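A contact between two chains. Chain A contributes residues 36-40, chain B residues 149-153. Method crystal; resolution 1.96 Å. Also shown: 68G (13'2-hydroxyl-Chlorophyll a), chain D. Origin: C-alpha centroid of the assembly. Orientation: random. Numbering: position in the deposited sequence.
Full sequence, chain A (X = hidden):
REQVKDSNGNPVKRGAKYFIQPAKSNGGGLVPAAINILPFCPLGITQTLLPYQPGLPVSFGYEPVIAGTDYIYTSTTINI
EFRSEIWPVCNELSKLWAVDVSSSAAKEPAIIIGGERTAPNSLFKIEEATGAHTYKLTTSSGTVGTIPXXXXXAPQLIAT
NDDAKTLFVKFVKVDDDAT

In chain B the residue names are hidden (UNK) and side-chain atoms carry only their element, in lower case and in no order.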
# COMPACT_ATOMS: atom_id res chain seq x y z
N ASN A 36 -9.19 7.86 0.30
CA ASN A 36 -8.32 8.42 1.31
C ASN A 36 -7.26 7.36 1.68
O ASN A 36 -7.47 6.17 1.49
CB ASN A 36 -9.17 8.84 2.52
CG ASN A 36 -9.98 10.05 2.22
OD1 ASN A 36 -9.43 11.06 1.91
ND2 ASN A 36 -11.28 9.92 2.17
N ILE A 37 -6.14 7.80 2.22
CA ILE A 37 -5.06 6.89 2.58
C ILE A 37 -5.24 6.26 3.94
O ILE A 37 -5.29 5.05 4.09
CB ILE A 37 -3.69 7.58 2.49
CG1 ILE A 37 -3.47 8.05 1.03
CG2 ILE A 37 -2.63 6.59 2.96
CD1 ILE A 37 -2.23 8.85 0.78
N LEU A 38 -5.33 7.06 4.97
CA LEU A 38 -5.52 6.45 6.27
C LEU A 38 -6.32 7.44 7.13
O LEU A 38 -5.88 8.60 7.28
CB LEU A 38 -4.16 6.19 6.88
CG LEU A 38 -4.00 5.04 7.87
CD1 LEU A 38 -4.29 3.71 7.21
CD2 LEU A 38 -2.59 5.04 8.43
N PRO A 39 -7.49 7.04 7.63
CA PRO A 39 -8.15 5.76 7.35
C PRO A 39 -8.57 5.58 5.87
O PRO A 39 -8.74 6.55 5.16
CB PRO A 39 -9.42 5.80 8.29
CG PRO A 39 -9.64 7.27 8.50
CD PRO A 39 -8.29 7.88 8.56
N PHE A 40 -8.62 4.34 5.37
CA PHE A 40 -9.00 4.12 3.95
C PHE A 40 -10.50 3.71 3.81
O PHE A 40 -10.99 3.54 2.67
CB PHE A 40 -8.05 3.13 3.24
CG PHE A 40 -7.78 1.90 4.04
CD1 PHE A 40 -8.80 0.96 4.26
CD2 PHE A 40 -6.53 1.68 4.61
CE1 PHE A 40 -8.57 -0.15 5.05
CE2 PHE A 40 -6.29 0.55 5.37
CZ PHE A 40 -7.32 -0.35 5.61
N UNK B 149 -2.99 16.38 7.02
CA UNK B 149 -2.59 15.69 5.80
C UNK B 149 -3.25 14.34 5.77
O UNK B 149 -4.02 14.02 6.66
N UNK B 150 -2.93 13.52 4.75
CA UNK B 150 -3.67 12.31 4.49
C UNK B 150 -3.37 11.11 5.44
O UNK B 150 -4.08 10.10 5.43
c UNK B 150 -2.02 12.64 2.78
c UNK B 150 -1.92 13.81 3.72
c UNK B 150 -3.36 12.03 3.01
N UNK B 151 -2.37 11.27 6.32
CA UNK B 151 -1.99 10.19 7.23
C UNK B 151 -2.60 10.46 8.63
O UNK B 151 -1.94 10.97 9.52
n UNK B 151 0.96 9.52 3.86
c UNK B 151 0.12 5.76 5.33
c UNK B 151 0.68 5.83 4.03
c UNK B 151 0.74 8.20 4.19
c UNK B 151 0.09 9.54 5.96
c UNK B 151 1.00 7.02 3.45
c UNK B 151 0.58 10.33 4.92
c UNK B 151 -0.13 6.95 6.08
c UNK B 151 -0.46 10.03 7.28
c UNK B 151 0.18 8.18 5.51
N UNK B 152 -3.87 10.12 8.78
CA UNK B 152 -4.62 10.29 10.04
C UNK B 152 -4.58 11.74 10.46
O UNK B 152 -4.46 12.04 11.64
c UNK B 152 -3.17 7.26 12.00
c UNK B 152 -3.99 7.89 10.90
c UNK B 152 -5.42 7.40 10.98
c UNK B 152 -3.98 9.42 11.10
N UNK B 153 -4.53 12.65 9.50
CA UNK B 153 -4.57 14.06 9.81
C UNK B 153 -3.21 14.61 10.19
O UNK B 153 -3.09 15.78 10.44
C1 68G D . 2.22 7.27 11.54
C2 68G D . 2.22 5.74 11.68
C3 68G D . 1.15 4.94 11.03
C4 68G D . 0.05 5.76 10.36
C5 68G D . 1.03 3.41 11.16
C6 68G D . 1.94 2.73 10.15
C7 68G D . 1.42 2.96 8.75
C8 68G D . 2.16 1.92 7.90
C9 68G D . 3.68 2.03 8.11
C10 68G D . 1.88 2.11 6.40
C11 68G D . 0.52 1.48 6.18
C12 68G D . 0.13 1.94 4.82
C13 68G D . -1.34 1.59 4.55
C14 68G D . -1.82 0.21 5.07
C15 68G D . -1.48 1.76 3.00
C16 68G D . -2.97 1.81 2.63
C17 68G D . -3.03 2.85 1.55
C18 68G D . -4.48 2.99 1.13
C19 68G D . -4.51 3.98 -0.01
C20 68G D . -5.04 1.68 0.60
O2A 68G D . 1.79 7.76 10.20
CGA 68G D . 2.40 8.96 10.11
O1A 68G D . 2.79 9.56 11.11
CBA 68G D . 2.55 9.57 8.72
CAA 68G D . 4.05 9.42 8.28
C2A 68G D . 4.45 7.89 8.02
C3A 68G D . 3.78 7.47 6.76
CMA 68G D . 3.30 6.09 7.06
C4A 68G D . 4.81 7.43 5.76
CHB 68G D . 4.65 7.14 4.47
NA 68G D . 5.97 7.62 6.38
C1A 68G D . 5.86 7.79 7.69
CHA 68G D . 6.96 7.90 8.49
CBD 68G D . 7.06 7.96 9.91
CGD 68G D . 6.46 6.83 10.53
O1D 68G D . 5.70 6.95 11.51
O2D 68G D . 6.79 5.63 9.97
CED 68G D . 6.01 4.57 10.49
O 68G D . 6.37 9.05 10.55
CAD 68G D . 8.49 7.96 10.17
OBD 68G D . 9.02 8.02 11.30
C3D 68G D . 9.18 7.92 8.99
C2D 68G D . 10.32 7.90 8.34
CMD 68G D . 11.53 7.94 8.96
C4D 68G D . 8.26 7.85 8.05
ND 68G D . 8.79 7.83 6.86
C1D 68G D . 10.11 7.84 6.99
CHD 68G D . 11.01 7.74 5.94
C4C 68G D . 10.87 7.57 4.62
NC 68G D . 9.65 7.49 4.06
MG 68G D . 7.76 7.65 5.10
C3C 68G D . 11.74 7.47 3.56
CAC 68G D . 13.24 7.50 3.51
CBC 68G D . 13.73 6.10 3.91
C2C 68G D . 11.04 7.36 2.42
CMC 68G D . 11.56 7.23 1.16
C1C 68G D . 9.73 7.34 2.73
CHC 68G D . 8.64 7.22 1.91
C4B 68G D . 7.33 7.02 2.21
NB 68G D . 6.79 7.29 3.43
C1B 68G D . 5.48 6.97 3.40
C2B 68G D . 5.20 6.42 2.17
CMB 68G D . 3.99 5.93 1.78
C3B 68G D . 6.32 6.50 1.43
CAB 68G D . 6.58 6.01 0.20
CBB 68G D . 5.57 5.62 -0.85
O HOH W 1 -6.40 11.09 7.42

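Position B149 has backbone atoms and no side-chain atoms at all. It touches nothing on chain A. The absence of any side-chain atom makes it glycine. Gly B149 also pairs with position B153: Gly B149 N donates to B153 O at 3.5 Å, and Gly B149 O accepts from B153 N at 3.2 Å. Both bonds are weak.

Position B150 carries three carbons that close a ring onto the backbone N. The CB of position B150 lies 4.0 Å from Ile A37 CD1, an apolar contact. With the backbone N and the CA the three carbons make a five-membered ring, and only proline does this. The residue is Pro B150. An ideal CB on Gly B149 would clash with Pro B150 CD, at 2.8 Å. The backbone N has no hydrogen to give, but the carbonyl is used: Leu A38 N donates to Pro B150 O at 3.3 Å, a weak bond.

Position B151 has one carbon leading to fused five- and six-membered rings, which hold eight carbons and one nitrogen. One face of the six-membered ring is covered by Ile A37 CG2. A fused pair of this size with a single nitrogen is the indole of tryptophan. In Trp B151 the CA-to-CB bond points away from chain A, but the ring end comes nearer. Ile A37 CG2 sits 3.6 Å from the centroid of the six-membered ring and 12° off its normal, a CH-pi contact. CMA of the chlorophyll derivative lies over the opposite face. Leu A38 CD2 approaches the edge, 3.9 Å from Trp B151 CE3. The ring nitrogen, NE1, is hydrogen-bonded elsewhere in the structure.

Position B152 has four carbons, forked at the second. The fork and its branches face Leu A38 and Pro A39. A fork at the second carbon, with two carbon ends, means leucine. Leu B152 CG is 4.0 Å from Leu A38 CD2, and Leu B152 CD2 is 3.8 Å from Pro A39 CD. Leu B152 N donates to Leu A38 O at 2.9 Å.

Position B153 again has no side-chain atoms and makes no direct contact with chain A. It is glycine. Its phi of 82° is positive, which by itself favours this residue. Water 1 links Gly B153 to chain A: it donates to Leu A38 O at 2.5 Å and accepts weakly from Gly B153 N at 3.2 Å.

The contact rests on a single beta bridge between Leu A38 and Trp B151, whose CA atoms are 5.2 Å apart. The N and O of Leu A38 reach the residues before and after the tryptophan. This pairing brings Leu A38 O within 3.0 Å of Pro B150 O; both are acceptors, so no bond forms. Apolar packing adds to the bridge; the contact as a whole buries 339 Å², both sides summed. The ligand joins the packing: its C4 lies 3.3 Å from Leu A38 CD2, and its CBA lies 3.4 Å from Trp B151 CB.

Chain B 149-153: GPWLG
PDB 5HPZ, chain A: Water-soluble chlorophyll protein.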